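Local coordinates for protein PHB depolymerase (Penicillium funiculosum, PDB 2D81) that hydrolyses the ester bonds of the biopolyester polyhydroxybutyrate, using a circularly permuted alpha/beta hydrolase fold, at residues 176-186 with 248-256. Numbering follows the deposited sequence.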
loop_
_atom_site.group_PDB
_atom_site.type_symbol
_atom_site.label_atom_id
_atom_site.label_comp_id
_atom_site.label_asym_id
_atom_site.label_seq_id
_atom_site.Cartn_x
_atom_site.Cartn_y
_atom_site.Cartn_z
ATOM N N LEU A 176 3.319 -19.417 -4.418
ATOM C CA LEU A 176 3.188 -18.777 -5.720
ATOM C C LEU A 176 4.137 -19.470 -6.681
ATOM O O LEU A 176 5.160 -20.014 -6.262
ATOM C CB LEU A 176 3.547 -17.290 -5.634
ATOM C CG LEU A 176 2.574 -16.389 -4.874
ATOM C CD1 LEU A 176 3.072 -14.947 -4.904
ATOM C CD2 LEU A 176 1.195 -16.487 -5.507
ATOM N N ASN A 177 3.797 -19.452 -7.967
ATOM C CA ASN A 177 4.703 -19.946 -8.993
ATOM C C ASN A 177 5.870 -18.981 -9.144
ATOM O O ASN A 177 5.737 -17.785 -8.874
ATOM C CB ASN A 177 3.973 -20.084 -10.332
ATOM C CG ASN A 177 2.765 -20.995 -10.246
ATOM O OD1 ASN A 177 2.832 -22.081 -9.668
ATOM N ND2 ASN A 177 1.654 -20.562 -10.830
ATOM N N ALA A 178 7.013 -19.507 -9.573
ATOM C CA ALA A 178 8.218 -18.705 -9.739
ATOM C C ALA A 178 7.933 -17.463 -10.575
ATOM O O ALA A 178 7.177 -17.514 -11.546
ATOM C CB ALA A 178 9.305 -19.537 -10.395
ATOM N N ARG A 179 8.543 -16.348 -10.193
ATOM C CA ARG A 179 8.343 -15.092 -10.905
ATOM C C ARG A 179 8.916 -15.175 -12.313
ATOM O O ARG A 179 9.819 -15.970 -12.581
ATOM C CB ARG A 179 9.016 -13.945 -10.158
ATOM C CG ARG A 179 10.529 -14.060 -10.103
ATOM C CD ARG A 179 11.144 -12.872 -9.382
ATOM N NE ARG A 179 12.588 -13.026 -9.241
ATOM C CZ ARG A 179 13.383 -12.133 -8.663
ATOM N NH1 ARG A 179 12.878 -11.011 -8.169
ATOM N NH2 ARG A 179 14.687 -12.364 -8.578
ATOM N N ASN A 180 8.385 -14.342 -13.201
ATOM C CA ASN A 180 8.899 -14.212 -14.561
ATOM C C ASN A 180 10.036 -13.197 -14.583
ATOM O O ASN A 180 9.822 -12.017 -14.317
ATOM C CB ASN A 180 7.782 -13.745 -15.495
ATOM C CG ASN A 180 8.250 -13.574 -16.921
ATOM O OD1 ASN A 180 9.414 -13.822 -17.242
ATOM N ND2 ASN A 180 7.340 -13.151 -17.793
ATOM N N THR A 181 11.240 -13.659 -14.901
ATOM C CA THR A 181 12.414 -12.792 -14.895
ATOM C C THR A 181 12.729 -12.250 -16.283
ATOM O O THR A 181 13.749 -11.586 -16.482
ATOM C CB THR A 181 13.657 -13.537 -14.361
ATOM O OG1 THR A 181 13.908 -14.694 -15.168
ATOM C CG2 THR A 181 13.435 -13.972 -12.918
ATOM N N GLY A 182 11.852 -12.531 -17.241
ATOM C CA GLY A 182 12.066 -12.067 -18.599
ATOM C C GLY A 182 10.938 -11.177 -19.084
ATOM O O GLY A 182 10.368 -10.407 -18.310
ATOM N N THR A 183 10.611 -11.280 -20.369
ATOM C CA THR A 183 9.559 -10.457 -20.951
ATOM C C THR A 183 8.197 -10.795 -20.350
ATOM O O THR A 183 7.775 -11.949 -20.348
ATOM C CB THR A 183 9.489 -10.645 -22.478
ATOM O OG1 THR A 183 10.737 -10.256 -23.064
ATOM C CG2 THR A 183 8.376 -9.797 -23.066
ATOM N N LEU A 184 7.513 -9.778 -19.838
ATOM C CA LEU A 184 6.204 -9.979 -19.226
ATOM C C LEU A 184 5.162 -10.310 -20.289
ATOM O O LEU A 184 5.221 -9.795 -21.409
ATOM C CB LEU A 184 5.785 -8.722 -18.458
ATOM C CG LEU A 184 6.693 -8.325 -17.291
ATOM C CD1 LEU A 184 6.195 -7.027 -16.674
ATOM C CD2 LEU A 184 6.712 -9.439 -16.256
ATOM N N SER A 185 4.205 -11.161 -19.935
ATOM C CA SER A 185 3.204 -11.627 -20.892
ATOM C C SER A 185 2.117 -10.589 -21.135
ATOM O O SER A 185 1.434 -10.624 -22.162
ATOM C CB SER A 185 2.550 -12.916 -20.391
ATOM O OG SER A 185 1.650 -12.654 -19.323
ATOM N N GLY A 186 1.955 -9.673 -20.185
ATOM C CA GLY A 186 0.801 -8.793 -20.200
ATOM C C GLY A 186 1.111 -7.340 -20.487
ATOM O O GLY A 186 2.165 -7.006 -21.027
ATOM N N ASN A 248 5.126 -7.027 -10.701
ATOM C CA ASN A 248 4.587 -7.568 -11.940
ATOM C C ASN A 248 5.241 -8.890 -12.311
ATOM O O ASN A 248 4.603 -9.749 -12.917
ATOM C CB ASN A 248 4.757 -6.565 -13.086
ATOM C CG ASN A 248 4.041 -5.259 -12.823
ATOM O OD1 ASN A 248 3.114 -5.203 -12.016
ATOM N ND2 ASN A 248 4.457 -4.204 -13.514
ATOM N N LYS A 249 6.510 -9.053 -11.943
ATOM C CA LYS A 249 7.231 -10.295 -12.212
ATOM C C LYS A 249 6.523 -11.486 -11.577
ATOM O O LYS A 249 6.440 -12.562 -12.172
ATOM C CB LYS A 249 8.660 -10.209 -11.670
ATOM C CG LYS A 249 9.496 -9.108 -12.300
ATOM C CD LYS A 249 10.907 -9.099 -11.737
ATOM C CE LYS A 249 11.754 -8.030 -12.401
ATOM N NZ LYS A 249 11.877 -8.259 -13.868
ATOM N N TRP A 250 6.019 -11.288 -10.361
ATOM C CA TRP A 250 5.296 -12.337 -9.654
ATOM C C TRP A 250 3.856 -12.476 -10.140
ATOM O O TRP A 250 3.347 -13.588 -10.294
ATOM C CB TRP A 250 5.317 -12.067 -8.144
ATOM C CG TRP A 250 6.662 -12.296 -7.533
ATOM C CD1 TRP A 250 7.644 -11.369 -7.318
ATOM C CD2 TRP A 250 7.202 -13.556 -7.119
ATOM N NE1 TRP A 250 8.765 -11.976 -6.797
ATOM C CE2 TRP A 250 8.520 -13.319 -6.665
ATOM C CE3 TRP A 250 6.701 -14.866 -7.089
ATOM C CZ2 TRP A 250 9.343 -14.344 -6.186
ATOM C CZ3 TRP A 250 7.521 -15.886 -6.613
ATOM C CH2 TRP A 250 8.828 -15.616 -6.169
ATOM N N ALA A 251 3.199 -11.346 -10.379
ATOM C CA ALA A 251 1.825 -11.360 -10.865
ATOM C C ALA A 251 1.733 -12.145 -12.171
ATOM O O ALA A 251 0.763 -12.874 -12.404
ATOM C CB ALA A 251 1.336 -9.933 -11.083
ATOM N N ASP A 252 2.750 -11.997 -13.016
ATOM C CA ASP A 252 2.665 -12.468 -14.397
ATOM C C ASP A 252 2.484 -13.978 -14.490
ATOM O O ASP A 252 1.901 -14.482 -15.450
ATOM C CB ASP A 252 3.919 -12.072 -15.180
ATOM C CG ASP A 252 3.692 -12.089 -16.678
ATOM O OD1 ASP A 252 4.542 -12.627 -17.417
ATOM O OD2 ASP A 252 2.658 -11.555 -17.115
ATOM N N THR A 253 2.993 -14.698 -13.497
ATOM C CA THR A 253 2.943 -16.155 -13.525
ATOM C C THR A 253 1.943 -16.724 -12.521
ATOM O O THR A 253 1.908 -17.933 -12.287
ATOM C CB THR A 253 4.330 -16.756 -13.235
ATOM O OG1 THR A 253 4.805 -16.277 -11.969
ATOM C CG2 THR A 253 5.315 -16.368 -14.327
ATOM N N ASN A 254 1.123 -15.855 -11.937
ATOM C CA ASN A 254 0.227 -16.264 -10.859
ATOM C C ASN A 254 -1.186 -15.706 -10.986
ATOM O O ASN A 254 -1.878 -15.514 -9.985
ATOM C CB ASN A 254 0.829 -15.861 -9.508
ATOM C CG ASN A 254 1.997 -16.738 -9.113
ATOM O OD1 ASN A 254 1.811 -17.887 -8.713
ATOM N ND2 ASN A 254 3.210 -16.209 -9.237
ATOM N N ASN A 255 -1.616 -15.468 -12.220
ATOM C CA ASN A 255 -2.986 -15.041 -12.490
ATOM C C ASN A 255 -3.385 -13.906 -11.561
ATOM O O ASN A 255 -4.454 -13.936 -10.953
ATOM C CB ASN A 255 -3.957 -16.207 -12.306
ATOM C CG ASN A 255 -3.656 -17.367 -13.227
ATOM O OD1 ASN A 255 -3.493 -17.189 -14.433
ATOM N ND2 ASN A 255 -3.592 -18.570 -12.666
ATOM N N MET A 256 -2.514 -12.911 -11.450
ATOM C CA MET A 256 -2.722 -11.817 -10.510
ATOM C C MET A 256 -2.643 -10.477 -11.234
ATOM O O MET A 256 -1.702 -10.225 -11.984
ATOM C CB MET A 256 -1.659 -11.871 -9.409
ATOM C CG MET A 256 -1.857 -10.866 -8.289
ATOM S SD MET A 256 -0.490 -10.924 -7.120
ATOM C CE MET A 256 -0.743 -12.570 -6.397
HETATM O O HOH W 1 10.688 -9.896 -15.807
HETATM O O HOH W 2 -0.007 -14.725 -18.262
#
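The amide of N254 reads the backbone of N177 at both ends: OD1 accepts from N177 N (2.6 Å) on an in-plane lone pair, while ND2 donates to N177 O at 3.0 Å. With the nearly straight bond from N254 ND2 to W250 O, three bonds hold this amide's rotation. N177 reciprocates through its own side chain, its ND2 reaching T253 O (3.0 Å) almost head-on to the carbonyl. Next along, T253 OG1 donates to A178 O, and R179 lays CB over the five-membered ring of W250, 3.6 Å from its centroid, a CH-pi contact. The R179 guanidinium continues to salt bridges with D140 and D163, and D163 also takes the indole N-H. D252 ties N180, midway along the loop, to S185 near its end: OD1 accepts from N180 ND2 (2.9 Å) on its anti side and from S185 N on its syn side, and OD2 accepts from S185 OG (2.7 Å) and is also hydrogen-bonded to Y209 OH. The trans chi1 of N180 (179°) carries its amide to D252, and OD1 closes an Asx turn with G182 N. The contact thus fastens the linker between helix 164-173 and edge strand 187-192 to helix 247-251 and the turn entering strand 256-260, with L176 and W250 packing against L169 of helix 164-173.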